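Local coordinates for protein CalG4 (Micromonospora echinospora, PDB 3IA7) that probably belongs to the two-domain GT-B class of bacterial proteins, pairs with a second subunit and binds calcium ions, at residues Pro20-Val25 with Asp45-Ala50; Pro103-Tyr108 with Asp124-Arg129; Ala209-Thr214 with Ala387-Glu392; His262-Ile267 with Glu284-Ile289. All blocks are in the same frame, centred on the assembly; numbering follows the deposited sequence.

Contact 1 (Pro20-Val25 with Asp45-Ala50). With CA (calcium ion), chain C.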
loop_
_atom_site.group_PDB
_atom_site.type_symbol
_atom_site.label_atom_id
_atom_site.label_comp_id
_atom_site.label_asym_id
_atom_site.label_seq_id
_atom_site.Cartn_x
_atom_site.Cartn_y
_atom_site.Cartn_z
ATOM N N PRO A 20 0.481 3.325 -10.357
ATOM C CA PRO A 20 -0.742 2.537 -10.502
ATOM C C PRO A 20 -0.524 1.117 -11.116
ATOM O O PRO A 20 -1.236 0.205 -10.758
ATOM C CB PRO A 20 -1.604 3.405 -11.425
ATOM C CG PRO A 20 -1.075 4.799 -11.246
ATOM C CD PRO A 20 0.399 4.594 -11.112
ATOM N N SER A 21 0.486 0.959 -11.949
ATOM C CA SER A 21 0.849 -0.315 -12.661
ATOM C C SER A 21 1.434 -1.343 -11.692
ATOM O O SER A 21 1.394 -2.533 -11.967
ATOM C CB SER A 21 1.930 -0.060 -13.758
ATOM O OG SER A 21 3.312 0.150 -13.259
ATOM N N LEU A 22 2.025 -0.862 -10.592
ATOM C CA LEU A 22 2.893 -1.696 -9.771
ATOM C C LEU A 22 2.153 -2.826 -9.055
ATOM O O LEU A 22 2.685 -3.949 -8.953
ATOM C CB LEU A 22 3.687 -0.846 -8.718
ATOM C CG LEU A 22 4.879 -0.002 -9.259
ATOM C CD1 LEU A 22 5.774 0.537 -8.074
ATOM C CD2 LEU A 22 5.688 -0.756 -10.284
ATOM N N GLY A 23 0.955 -2.530 -8.549
ATOM C CA GLY A 23 0.045 -3.548 -7.970
ATOM C C GLY A 23 -0.180 -4.725 -8.935
ATOM O O GLY A 23 -0.120 -5.876 -8.522
ATOM N N LEU A 24 -0.460 -4.415 -10.211
ATOM C CA LEU A 24 -0.612 -5.441 -11.250
ATOM C C LEU A 24 0.667 -6.241 -11.472
ATOM O O LEU A 24 0.613 -7.457 -11.606
ATOM C CB LEU A 24 -1.094 -4.837 -12.562
ATOM C CG LEU A 24 -1.288 -5.798 -13.731
ATOM C CD1 LEU A 24 -2.259 -7.007 -13.397
ATOM C CD2 LEU A 24 -1.787 -4.950 -14.948
ATOM N N VAL A 25 1.800 -5.548 -11.567
ATOM C CA VAL A 25 3.097 -6.213 -11.680
ATOM C C VAL A 25 3.257 -7.277 -10.586
ATOM O O VAL A 25 3.604 -8.423 -10.872
ATOM C CB VAL A 25 4.275 -5.190 -11.607
ATOM C CG1 VAL A 25 5.591 -5.908 -11.381
ATOM C CG2 VAL A 25 4.335 -4.340 -12.898
ATOM N N ASP A 45 14.610 0.817 -9.086
ATOM C CA ASP A 45 14.536 0.173 -7.759
ATOM C C ASP A 45 13.107 -0.183 -7.348
ATOM O O ASP A 45 12.847 -1.294 -6.857
ATOM C CB ASP A 45 15.299 0.962 -6.717
ATOM C CG ASP A 45 16.790 1.045 -7.056
ATOM O OD1 ASP A 45 17.465 -0.009 -6.975
ATOM O OD2 ASP A 45 17.233 2.105 -7.488
ATOM N N GLU A 46 12.198 0.734 -7.625
ATOM C CA GLU A 46 10.806 0.590 -7.253
ATOM C C GLU A 46 10.163 -0.602 -8.039
ATOM O O GLU A 46 9.397 -1.418 -7.491
ATOM C CB GLU A 46 10.090 1.894 -7.586
ATOM C CG GLU A 46 10.484 3.040 -6.664
ATOM C CD GLU A 46 11.670 3.880 -7.142
ATOM O OE1 GLU A 46 12.528 3.383 -7.928
ATOM O OE2 GLU A 46 11.796 5.038 -6.663
ATOM N N VAL A 47 10.494 -0.691 -9.310
ATOM C CA VAL A 47 9.955 -1.723 -10.186
ATOM C C VAL A 47 10.522 -3.116 -9.808
ATOM O O VAL A 47 9.809 -4.116 -9.825
ATOM C CB VAL A 47 10.269 -1.293 -11.631
ATOM C CG1 VAL A 47 10.137 -2.414 -12.531
ATOM C CG2 VAL A 47 9.324 -0.056 -12.047
ATOM N N LYS A 48 11.809 -3.162 -9.458
ATOM C CA LYS A 48 12.459 -4.383 -9.021
ATOM C C LYS A 48 11.839 -4.885 -7.751
ATOM O O LYS A 48 11.626 -6.076 -7.601
ATOM C CB LYS A 48 13.952 -4.146 -8.802
ATOM C CG LYS A 48 14.644 -4.062 -10.177
ATOM C CD LYS A 48 16.097 -3.676 -10.047
ATOM C CE LYS A 48 16.680 -3.619 -11.443
ATOM N NZ LYS A 48 18.141 -3.650 -11.340
ATOM N N ALA A 49 11.581 -3.969 -6.817
ATOM C CA ALA A 49 10.965 -4.360 -5.545
ATOM C C ALA A 49 9.569 -4.925 -5.769
ATOM O O ALA A 49 9.129 -5.785 -4.998
ATOM C CB ALA A 49 10.913 -3.158 -4.548
ATOM N N ALA A 50 8.886 -4.442 -6.809
ATOM C CA ALA A 50 7.555 -4.938 -7.191
ATOM C C ALA A 50 7.590 -6.368 -7.807
ATOM O O ALA A 50 6.549 -7.027 -7.966
ATOM C CB ALA A 50 6.901 -3.942 -8.186
HETATM CA CA CA C . 14.127 5.362 -7.511
HETATM O O HOH W 1 15.522 3.759 -8.689
HETATM O O HOH W 2 16.238 6.551 -7.656
#

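Contact 2 (Pro103-Tyr108 with Asp124-Arg129)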
loop_
_atom_site.group_PDB
_atom_site.type_symbol
_atom_site.label_atom_id
_atom_site.label_comp_id
_atom_site.label_asym_id
_atom_site.label_seq_id
_atom_site.Cartn_x
_atom_site.Cartn_y
_atom_site.Cartn_z
ATOM N N PRO A 103 8.698 -11.396 -25.580
ATOM C CA PRO A 103 7.826 -11.868 -24.516
ATOM C C PRO A 103 6.535 -12.453 -25.109
ATOM O O PRO A 103 6.272 -12.271 -26.282
ATOM C CB PRO A 103 7.515 -10.576 -23.732
ATOM C CG PRO A 103 7.487 -9.479 -24.787
ATOM C CD PRO A 103 8.691 -9.910 -25.694
ATOM N N ASP A 104 5.699 -13.055 -24.280
ATOM C CA ASP A 104 4.383 -13.596 -24.691
ATOM C C ASP A 104 3.286 -12.523 -24.781
ATOM O O ASP A 104 2.284 -12.692 -25.465
ATOM C CB ASP A 104 3.941 -14.596 -23.638
ATOM C CG ASP A 104 4.889 -15.760 -23.520
ATOM O OD1 ASP A 104 5.460 -16.160 -24.548
ATOM O OD2 ASP A 104 5.076 -16.257 -22.396
ATOM N N LEU A 105 3.475 -11.429 -24.056
ATOM C CA LEU A 105 2.433 -10.386 -23.957
ATOM C C LEU A 105 3.090 -9.012 -23.715
ATOM O O LEU A 105 4.041 -8.955 -22.948
ATOM C CB LEU A 105 1.502 -10.710 -22.783
ATOM C CG LEU A 105 0.441 -9.644 -22.521
ATOM C CD1 LEU A 105 -0.635 -9.622 -23.670
ATOM C CD2 LEU A 105 -0.174 -9.866 -21.104
ATOM N N VAL A 106 2.605 -7.945 -24.370
ATOM C CA VAL A 106 3.098 -6.568 -24.168
ATOM C C VAL A 106 2.033 -5.811 -23.380
ATOM O O VAL A 106 0.843 -5.773 -23.771
ATOM C CB VAL A 106 3.356 -5.868 -25.549
ATOM C CG1 VAL A 106 3.743 -4.372 -25.404
ATOM C CG2 VAL A 106 4.453 -6.650 -26.342
ATOM N N VAL A 107 2.387 -5.288 -22.236
ATOM C CA VAL A 107 1.409 -4.510 -21.471
ATOM C C VAL A 107 2.004 -3.107 -21.524
ATOM O O VAL A 107 3.150 -2.911 -21.098
ATOM C CB VAL A 107 1.311 -5.021 -20.027
ATOM C CG1 VAL A 107 0.342 -4.122 -19.207
ATOM C CG2 VAL A 107 0.825 -6.491 -19.991
ATOM N N TYR A 108 1.287 -2.147 -22.062
ATOM C CA TYR A 108 1.836 -0.780 -22.158
ATOM C C TYR A 108 0.908 0.246 -21.528
ATOM O O TYR A 108 -0.346 0.182 -21.635
ATOM C CB TYR A 108 2.076 -0.403 -23.632
ATOM C CG TYR A 108 0.793 -0.427 -24.500
ATOM C CD1 TYR A 108 0.031 0.752 -24.682
ATOM C CD2 TYR A 108 0.374 -1.583 -25.164
ATOM C CE1 TYR A 108 -1.139 0.754 -25.451
ATOM C CE2 TYR A 108 -0.843 -1.575 -26.000
ATOM C CZ TYR A 108 -1.568 -0.366 -26.104
ATOM O OH TYR A 108 -2.717 -0.278 -26.877
ATOM N N ASP A 124 4.670 -9.764 -33.086
ATOM C CA ASP A 124 3.462 -10.556 -33.362
ATOM C C ASP A 124 2.900 -11.155 -32.051
ATOM O O ASP A 124 2.805 -12.395 -31.884
ATOM C CB ASP A 124 3.742 -11.643 -34.433
ATOM C CG ASP A 124 2.484 -12.454 -34.811
ATOM O OD1 ASP A 124 1.380 -11.926 -34.767
ATOM O OD2 ASP A 124 2.591 -13.648 -35.130
ATOM N N ARG A 125 2.565 -10.262 -31.129
ATOM C CA ARG A 125 2.113 -10.649 -29.785
ATOM C C ARG A 125 0.884 -9.843 -29.441
ATOM O O ARG A 125 0.747 -8.732 -29.923
ATOM C CB ARG A 125 3.228 -10.405 -28.738
ATOM C CG ARG A 125 4.451 -11.316 -28.890
ATOM C CD ARG A 125 4.045 -12.789 -28.717
ATOM N NE ARG A 125 5.197 -13.718 -28.700
ATOM C CZ ARG A 125 5.661 -14.417 -29.740
ATOM N NH1 ARG A 125 5.107 -14.319 -30.958
ATOM N NH2 ARG A 125 6.697 -15.236 -29.561
ATOM N N PRO A 126 0.019 -10.378 -28.563
ATOM C CA PRO A 126 -1.127 -9.629 -28.053
ATOM C C PRO A 126 -0.654 -8.527 -27.116
ATOM O O PRO A 126 0.497 -8.568 -26.593
ATOM C CB PRO A 126 -1.960 -10.694 -27.300
ATOM C CG PRO A 126 -0.949 -11.693 -26.857
ATOM C CD PRO A 126 0.112 -11.729 -27.975
ATOM N N ALA A 127 -1.476 -7.497 -26.956
ATOM C CA ALA A 127 -1.109 -6.395 -26.096
ATOM C C ALA A 127 -2.279 -5.992 -25.222
ATOM O O ALA A 127 -3.431 -6.235 -25.585
ATOM C CB ALA A 127 -0.594 -5.153 -26.936
ATOM N N VAL A 128 -1.959 -5.436 -24.055
ATOM C CA VAL A 128 -2.930 -4.910 -23.117
ATOM C C VAL A 128 -2.549 -3.483 -22.852
ATOM O O VAL A 128 -1.380 -3.211 -22.553
ATOM C CB VAL A 128 -2.828 -5.641 -21.744
ATOM C CG1 VAL A 128 -3.685 -4.915 -20.642
ATOM C CG2 VAL A 128 -3.156 -7.104 -21.863
ATOM N N ARG A 129 -3.531 -2.577 -22.897
ATOM C CA ARG A 129 -3.305 -1.197 -22.569
ATOM C C ARG A 129 -3.617 -0.932 -21.062
ATOM O O ARG A 129 -4.643 -1.405 -20.525
ATOM C CB ARG A 129 -4.194 -0.293 -23.436
ATOM C CG ARG A 129 -4.025 1.209 -23.070
ATOM C CD ARG A 129 -4.822 2.122 -24.071
ATOM N NE ARG A 129 -4.344 1.899 -25.462
ATOM C CZ ARG A 129 -4.467 2.768 -26.458
ATOM N NH1 ARG A 129 -5.072 3.936 -26.248
ATOM N NH2 ARG A 129 -3.946 2.483 -27.656
HETATM O O HOH W 3 7.105 -15.206 -26.532
#

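Contact 3 (Ala209-Thr214 with Ala387-Glu392)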
loop_
_atom_site.group_PDB
_atom_site.type_symbol
_atom_site.label_atom_id
_atom_site.label_comp_id
_atom_site.label_asym_id
_atom_site.label_seq_id
_atom_site.Cartn_x
_atom_site.Cartn_y
_atom_site.Cartn_z
ATOM N N ALA A 209 -11.711 -2.866 -18.676
ATOM C CA ALA A 209 -11.945 -3.249 -17.277
ATOM C C ALA A 209 -11.647 -2.069 -16.306
ATOM O O ALA A 209 -10.503 -1.592 -16.196
ATOM C CB ALA A 209 -11.115 -4.487 -16.905
ATOM N N PHE A 210 -12.676 -1.601 -15.612
ATOM C CA PHE A 210 -12.480 -0.450 -14.639
ATOM C C PHE A 210 -12.147 -1.036 -13.258
ATOM O O PHE A 210 -13.050 -1.401 -12.469
ATOM C CB PHE A 210 -13.710 0.482 -14.625
ATOM C CG PHE A 210 -13.947 1.148 -15.968
ATOM C CD1 PHE A 210 -13.332 2.386 -16.252
ATOM C CD2 PHE A 210 -14.673 0.492 -16.961
ATOM C CE1 PHE A 210 -13.504 3.002 -17.529
ATOM C CE2 PHE A 210 -14.867 1.076 -18.268
ATOM C CZ PHE A 210 -14.251 2.332 -18.541
ATOM N N VAL A 211 -10.856 -1.215 -12.997
ATOM C CA VAL A 211 -10.412 -1.955 -11.794
ATOM C C VAL A 211 -10.197 -1.084 -10.556
ATOM O O VAL A 211 -9.963 -1.574 -9.443
ATOM C CB VAL A 211 -9.176 -2.895 -12.081
ATOM C CG1 VAL A 211 -9.508 -3.912 -13.241
ATOM C CG2 VAL A 211 -7.909 -2.017 -12.337
ATOM N N GLY A 212 -10.282 0.216 -10.731
ATOM C CA GLY A 212 -10.057 1.149 -9.629
ATOM C C GLY A 212 -8.571 1.390 -9.240
ATOM O O GLY A 212 -7.657 0.747 -9.844
ATOM N N PRO A 213 -8.318 2.263 -8.236
ATOM C CA PRO A 213 -6.949 2.584 -7.762
ATOM C C PRO A 213 -6.361 1.388 -7.018
ATOM O O PRO A 213 -7.111 0.494 -6.600
ATOM C CB PRO A 213 -7.161 3.797 -6.831
ATOM C CG PRO A 213 -8.574 3.708 -6.374
ATOM C CD PRO A 213 -9.351 2.986 -7.465
ATOM N N THR A 214 -5.034 1.277 -6.932
ATOM C CA THR A 214 -4.490 0.174 -6.134
ATOM C C THR A 214 -4.674 0.765 -4.742
ATOM O O THR A 214 -4.434 1.952 -4.544
ATOM C CB THR A 214 -3.005 -0.234 -6.481
ATOM O OG1 THR A 214 -2.969 -1.066 -7.659
ATOM C CG2 THR A 214 -2.386 -1.029 -5.343
ATOM N N ALA A 387 -6.025 -7.745 -8.060
ATOM C CA ALA A 387 -6.386 -9.161 -8.248
ATOM C C ALA A 387 -7.287 -9.352 -9.473
ATOM O O ALA A 387 -7.146 -10.317 -10.222
ATOM C CB ALA A 387 -6.984 -9.780 -6.977
ATOM N N ARG A 388 -8.212 -8.418 -9.638
ATOM C CA ARG A 388 -9.092 -8.428 -10.772
ATOM C C ARG A 388 -8.334 -8.100 -12.033
ATOM O O ARG A 388 -8.579 -8.701 -13.086
ATOM C CB ARG A 388 -10.165 -7.350 -10.640
ATOM C CG ARG A 388 -11.108 -7.391 -11.861
ATOM C CD ARG A 388 -12.114 -6.250 -11.815
ATOM N NE ARG A 388 -12.883 -6.198 -13.070
ATOM C CZ ARG A 388 -13.659 -5.191 -13.438
ATOM N NH1 ARG A 388 -13.790 -4.125 -12.644
ATOM N NH2 ARG A 388 -14.267 -5.252 -14.611
ATOM N N ALA A 389 -7.445 -7.132 -11.943
ATOM C CA ALA A 389 -6.639 -6.746 -13.109
ATOM C C ALA A 389 -5.808 -7.945 -13.640
ATOM O O ALA A 389 -5.782 -8.200 -14.865
ATOM C CB ALA A 389 -5.762 -5.570 -12.747
ATOM N N ALA A 390 -5.220 -8.718 -12.717
ATOM C CA ALA A 390 -4.453 -9.949 -13.051
ATOM C C ALA A 390 -5.377 -11.035 -13.635
ATOM O O ALA A 390 -4.998 -11.726 -14.573
ATOM C CB ALA A 390 -3.711 -10.457 -11.845
ATOM N N ASP A 391 -6.582 -11.173 -13.073
ATOM C CA ASP A 391 -7.581 -12.107 -13.606
ATOM C C ASP A 391 -7.917 -11.769 -15.075
ATOM O O ASP A 391 -7.979 -12.682 -15.933
ATOM C CB ASP A 391 -8.884 -12.098 -12.763
ATOM C CG ASP A 391 -8.740 -12.785 -11.407
ATOM O OD1 ASP A 391 -7.680 -13.384 -11.078
ATOM O OD2 ASP A 391 -9.743 -12.766 -10.674
ATOM N N GLU A 392 -8.073 -10.480 -15.359
ATOM C CA GLU A 392 -8.486 -10.024 -16.698
ATOM C C GLU A 392 -7.326 -10.289 -17.643
ATOM O O GLU A 392 -7.519 -10.740 -18.750
ATOM C CB GLU A 392 -8.750 -8.517 -16.725
ATOM C CG GLU A 392 -9.896 -8.033 -15.846
ATOM C CD GLU A 392 -11.281 -8.218 -16.438
ATOM O OE1 GLU A 392 -11.432 -8.502 -17.651
ATOM O OE2 GLU A 392 -12.248 -8.038 -15.672
HETATM O O HOH W 4 -15.494 -2.673 -15.325
#

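Contact 4 (His262-Ile267 with Glu284-Ile289)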
loop_
_atom_site.group_PDB
_atom_site.type_symbol
_atom_site.label_atom_id
_atom_site.label_comp_id
_atom_site.label_asym_id
_atom_site.label_seq_id
_atom_site.Cartn_x
_atom_site.Cartn_y
_atom_site.Cartn_z
ATOM N N HIS A 262 -8.035 19.933 13.589
ATOM C CA HIS A 262 -6.638 19.485 13.609
ATOM C C HIS A 262 -6.208 19.278 12.178
ATOM O O HIS A 262 -6.838 18.483 11.423
ATOM C CB HIS A 262 -6.442 18.202 14.405
ATOM C CG HIS A 262 -4.990 17.796 14.493
ATOM N ND1 HIS A 262 -4.129 18.310 15.445
ATOM C CD2 HIS A 262 -4.246 16.969 13.724
ATOM C CE1 HIS A 262 -2.922 17.788 15.275
ATOM N NE2 HIS A 262 -2.966 16.985 14.231
ATOM N N VAL A 263 -5.134 19.972 11.793
ATOM C CA VAL A 263 -4.727 20.004 10.362
ATOM C C VAL A 263 -3.409 19.232 10.192
ATOM O O VAL A 263 -2.406 19.502 10.903
ATOM C CB VAL A 263 -4.594 21.482 9.840
ATOM C CG1 VAL A 263 -4.101 21.505 8.337
ATOM C CG2 VAL A 263 -5.959 22.231 10.009
ATOM N N VAL A 264 -3.404 18.293 9.249
ATOM C CA VAL A 264 -2.167 17.594 8.877
ATOM C C VAL A 264 -1.761 18.020 7.474
ATOM O O VAL A 264 -2.544 17.849 6.531
ATOM C CB VAL A 264 -2.322 16.056 8.927
ATOM C CG1 VAL A 264 -0.995 15.380 8.512
ATOM C CG2 VAL A 264 -2.823 15.601 10.298
HETATM N N MSE A 265 -0.575 18.616 7.366
HETATM C CA MSE A 265 -0.113 19.108 6.077
HETATM C C MSE A 265 1.042 18.245 5.618
HETATM O O MSE A 265 2.052 18.122 6.321
HETATM C CB MSE A 265 0.261 20.596 6.118
HETATM C CG MSE A 265 -0.750 21.444 6.939
HETATM SE SE MSE A 265 -0.619 23.304 6.498
HETATM C CE MSE A 265 1.148 23.589 7.407
ATOM N N ALA A 266 0.884 17.623 4.448
ATOM C CA ALA A 266 1.954 16.835 3.799
ATOM C C ALA A 266 2.576 17.718 2.728
ATOM O O ALA A 266 1.909 18.077 1.732
ATOM C CB ALA A 266 1.390 15.585 3.165
ATOM N N ILE A 267 3.835 18.090 2.934
ATOM C CA ILE A 267 4.466 19.121 2.119
ATOM C C ILE A 267 5.456 18.568 1.074
ATOM O O ILE A 267 6.010 19.306 0.284
ATOM C CB ILE A 267 5.091 20.258 2.992
ATOM C CG1 ILE A 267 6.405 19.788 3.669
ATOM C CG2 ILE A 267 4.081 20.836 3.975
ATOM C CD1 ILE A 267 7.104 20.881 4.493
ATOM N N GLU A 284 0.080 20.318 12.093
ATOM C CA GLU A 284 1.357 19.639 11.983
ATOM C C GLU A 284 1.771 19.515 10.518
ATOM O O GLU A 284 0.936 19.273 9.627
ATOM C CB GLU A 284 1.281 18.289 12.662
ATOM C CG GLU A 284 0.197 17.337 12.142
ATOM C CD GLU A 284 0.193 16.037 12.961
ATOM O OE1 GLU A 284 1.282 15.457 13.090
ATOM O OE2 GLU A 284 -0.861 15.607 13.494
ATOM N N ALA A 285 3.053 19.664 10.263
ATOM C CA ALA A 285 3.529 19.565 8.893
ATOM C C ALA A 285 4.614 18.499 8.775
ATOM O O ALA A 285 5.485 18.402 9.643
ATOM C CB ALA A 285 4.037 20.942 8.419
ATOM N N HIS A 286 4.552 17.695 7.708
ATOM C CA HIS A 286 5.485 16.583 7.518
ATOM C C HIS A 286 5.816 16.551 6.044
ATOM O O HIS A 286 4.928 16.795 5.222
ATOM C CB HIS A 286 4.768 15.264 7.807
ATOM C CG HIS A 286 4.274 15.134 9.203
ATOM N ND1 HIS A 286 5.041 14.597 10.209
ATOM C CD2 HIS A 286 3.093 15.489 9.766
ATOM C CE1 HIS A 286 4.352 14.639 11.339
ATOM N NE2 HIS A 286 3.165 15.158 11.091
ATOM N N GLN A 287 7.047 16.222 5.690
ATOM C CA GLN A 287 7.338 15.930 4.295
ATOM C C GLN A 287 6.510 14.747 3.792
ATOM O O GLN A 287 5.956 14.827 2.704
ATOM C CB GLN A 287 8.818 15.684 4.064
ATOM C CG GLN A 287 9.681 16.969 4.208
ATOM C CD GLN A 287 11.105 16.790 3.688
ATOM O OE1 GLN A 287 11.650 15.684 3.693
ATOM N NE2 GLN A 287 11.692 17.863 3.201
ATOM N N TRP A 288 6.462 13.672 4.595
ATOM C CA TRP A 288 5.632 12.500 4.362
ATOM C C TRP A 288 4.756 12.177 5.574
ATOM O O TRP A 288 5.169 12.279 6.722
ATOM C CB TRP A 288 6.485 11.276 4.052
ATOM C CG TRP A 288 6.936 11.264 2.612
ATOM C CD1 TRP A 288 6.209 10.822 1.531
ATOM C CD2 TRP A 288 8.155 11.750 2.092
ATOM N NE1 TRP A 288 6.921 10.985 0.370
ATOM C CE2 TRP A 288 8.112 11.567 0.683
ATOM C CE3 TRP A 288 9.333 12.256 2.671
ATOM C CZ2 TRP A 288 9.178 11.891 -0.133
ATOM C CZ3 TRP A 288 10.319 12.600 1.880
ATOM C CH2 TRP A 288 10.268 12.410 0.478
ATOM N N ILE A 289 3.565 11.694 5.285
ATOM C CA ILE A 289 2.637 11.232 6.310
ATOM C C ILE A 289 1.948 9.982 5.731
ATOM O O ILE A 289 1.857 9.861 4.507
ATOM C CB ILE A 289 1.664 12.389 6.712
ATOM C CG1 ILE A 289 0.824 12.007 7.931
ATOM C CG2 ILE A 289 0.712 12.770 5.565
ATOM C CD1 ILE A 289 1.650 11.569 9.079
#

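Contact 1 (Pro20-Val25 with Asp45-Ala50)
Leu22 reaches from helix 15-30 into the angle between Glu46, Val47 and Ala50, a worked example of how a branched side chain joins two helical segments whose contact is apolar. From its CB, which points toward segment 45-50, CG stands anti to the carbonyl carbon (chi1 -75°), and this carries both methyls across. CD1 ends near the backbone of the partner helix, 4.2 Å from Glu46 O. CD2 touches two apolar groups, 4.0 Å from Ala50 CB and 4.1 Å from Val47 CG2, the Leu22 and Val47 side chains crossing at about a right angle. One turn on, Val25 CG1 lies 4.0 Å from Ala50 CB, so that the single methyl of Ala50 is shared by both helix 15-30 residues. Just beyond, Ser26 OG adds a polar tie by bonding Ala50 O. The carboxylate of Glu46 leads away from this seam and holds a calcium ion through OE1 at 2.6 Å and OE2 at 2.5 Å; Leu42 O, two waters, and Gln225 and His297 of the second subunit complete the site. Helices 15-30 and 41-49 thus pack as neighbouring crossover helices of a Rossmann-like domain, the second carrying, in its first turns, a calcium site shared between subunits.

Contact 2 (Pro103-Tyr108 with Asp124-Arg129)
Val106 pairs with Ala127 and Tyr108 with Arg129, in parallel register, through backbone bonds: Val106 N donates to Pro126 O at 3.1 Å, Val128 N to Val106 O at 2.8 Å, and Tyr108 N to Val128 O at 2.9 Å. Polar side chains work at both ends of the pair. Arg129 takes hold of the Tyr108 hydroxyl side-on, NE and NH2 each donating to OH at 3.1 Å with the oxygen in the guanidinium plane; Glu186 OE1 is a further partner of that hydroxyl. At the other end, Arg125 NE makes a weak bond to Pro103 O, while a water accepts from Arg125 NH2 and donates to Asp104 OD1, whose OD2 is held by His6 N. Aromatic contacts centre on Tyr108. Its chi1 of 60° swings the ring across the neighbouring strand, where Arg129 CA sits over one face, 4.1 Å from the centroid, as a CH-pi contact, and Ala127 CB meets the edge at CE2. Among apolar groups, Leu105 CD1 touches Pro126 CG at 3.8 Å and Val128 CG2 at 4.0 Å, beneath helix 385-400. With helix 113-123 linking them, the strands form a classic beta-alpha-beta crossover of the parallel N-terminal sheet.

Contact 3 (Ala209-Thr214 with Ala387-Glu392)
The guanidinium of Arg388 carries Val211 CG1 and Ala209 CB over one face, and a water lies at its edge, in plane. That water accepts from Arg388 NH2 at 2.9 Å and from Phe210 N at 3.0 Å, so it bridges the two segments. It also sits at the edge of the Phe210 ring; Phe210 CB points away from the helix, and its side chain touches Lys195 and Gln198. Phe210 O comes within 2.8 Å of Arg388 NH1, but the angle is poor for a hydrogen bond; NH1 is engaged instead by Ser383 O. The third flat group, the Glu392 carboxylate, has its carbon CD 3.8 Å from Ala209 CB and takes part in a salt bridge one helical turn from Arg388, NE donating to OE2 at 3.2 Å on the anti side, somewhat out of the carboxylate plane. Together with Ser383 O and the water, this intrahelical salt bridge restrains the guanidinium.

Such contacts illustrate a principle of the GT-B architecture, in which the last helix of the chain returns to the N-terminal domain. Here helix 385-400 lies against strand 208-210, the edge strand of the N-terminal sheet, and against Ile190 of the strand beside it; a backbone bond links Val211 to Gly385.

Arg388 leaves the helix with CG anti to the backbone N (chi1 -179°) and stays extended to NE, which carries its aliphatic part across Val211: CD is 3.8 Å from Val211 CG1, and the two side chains meet at a slant. The same Val211 methyl reaches Ala389, with CG1 4.1 Å from its CB. Ala389 also packs on Leu24 of helix 15-30, while Ala387 meets Ala387 of the second subunit.

Contact 4 (His262-Ile267 with Glu284-Ile289)
His262 and Glu284 meet nearly perpendicular, the imidazole and carboxylate planes 87° apart. His262 NE2 points almost straight at OE2, donating at 2.6 Å with an N-H...O angle of 172°, the oxygen lying in the ring plane and approached on its anti side, somewhat out of the carboxylate plane. Glu284 arrives there because CG sits between the backbone N and the carbonyl carbon (chi1 58°) and the chain then runs out extended, leaning back over the neighbouring strand. Its other oxygen, OE1, accepts from His286 NE2 at 2.8 Å, again in the ring plane. With Trp224 NE1 also bonded to OE2, three ring N-H donors grip one carboxylate and fix its rotation.

Val264 runs alongside Glu284, pointing the same way, its CG2 3.9 Å from Glu284 CG. Its other methyl, CG1, meets Ile289 CG1 at 3.9 Å, these side chains crossing at about a right angle. Ile289 then spreads: CG2 lies 3.8 Å from Ala266 CB, and CD1 sits over one face of the His286 ring, toward its rim. Across the sheet, on the side facing helix 246-256, Met265 (selenomethionine in the model) bends to bring CE 4.0 Å from Ala285 CB.

Between the strands, the main chains alternate as donor and acceptor, from Glu284 N to Val263 O through to Ile267 N to His286 O. The His286 ring also stacks edge-to-face with Trp288 of the second subunit, whose Gln221 OE1 bonds Ile289 N. The result is the parallel outer strand pair of the C-terminal Rossmann-like domain of a GT-B protein, its edge strand turned toward the dimer partner.

In the fold
From the N terminus, contact 1 closes a short loop around strand 34-39, tying the first two crossover helices of the N-terminal domain. Contact 2 follows in series and joins strands 105-109 and 127-131 of the same domain's sheet. Contact 3 opens at that sheet's last strand and does not close for another 172 residues, when the final helix comes back from the C-terminal domain. Contact 4 falls wholly within this long excursion, pairing two strands of the second sheet; none of the four cross. Contacts 1 and 3 touch where Leu24 meets Ala390, whereas the centres of contacts 2 and 4 lie about 41 Å apart, on opposite sides of the chain's centre.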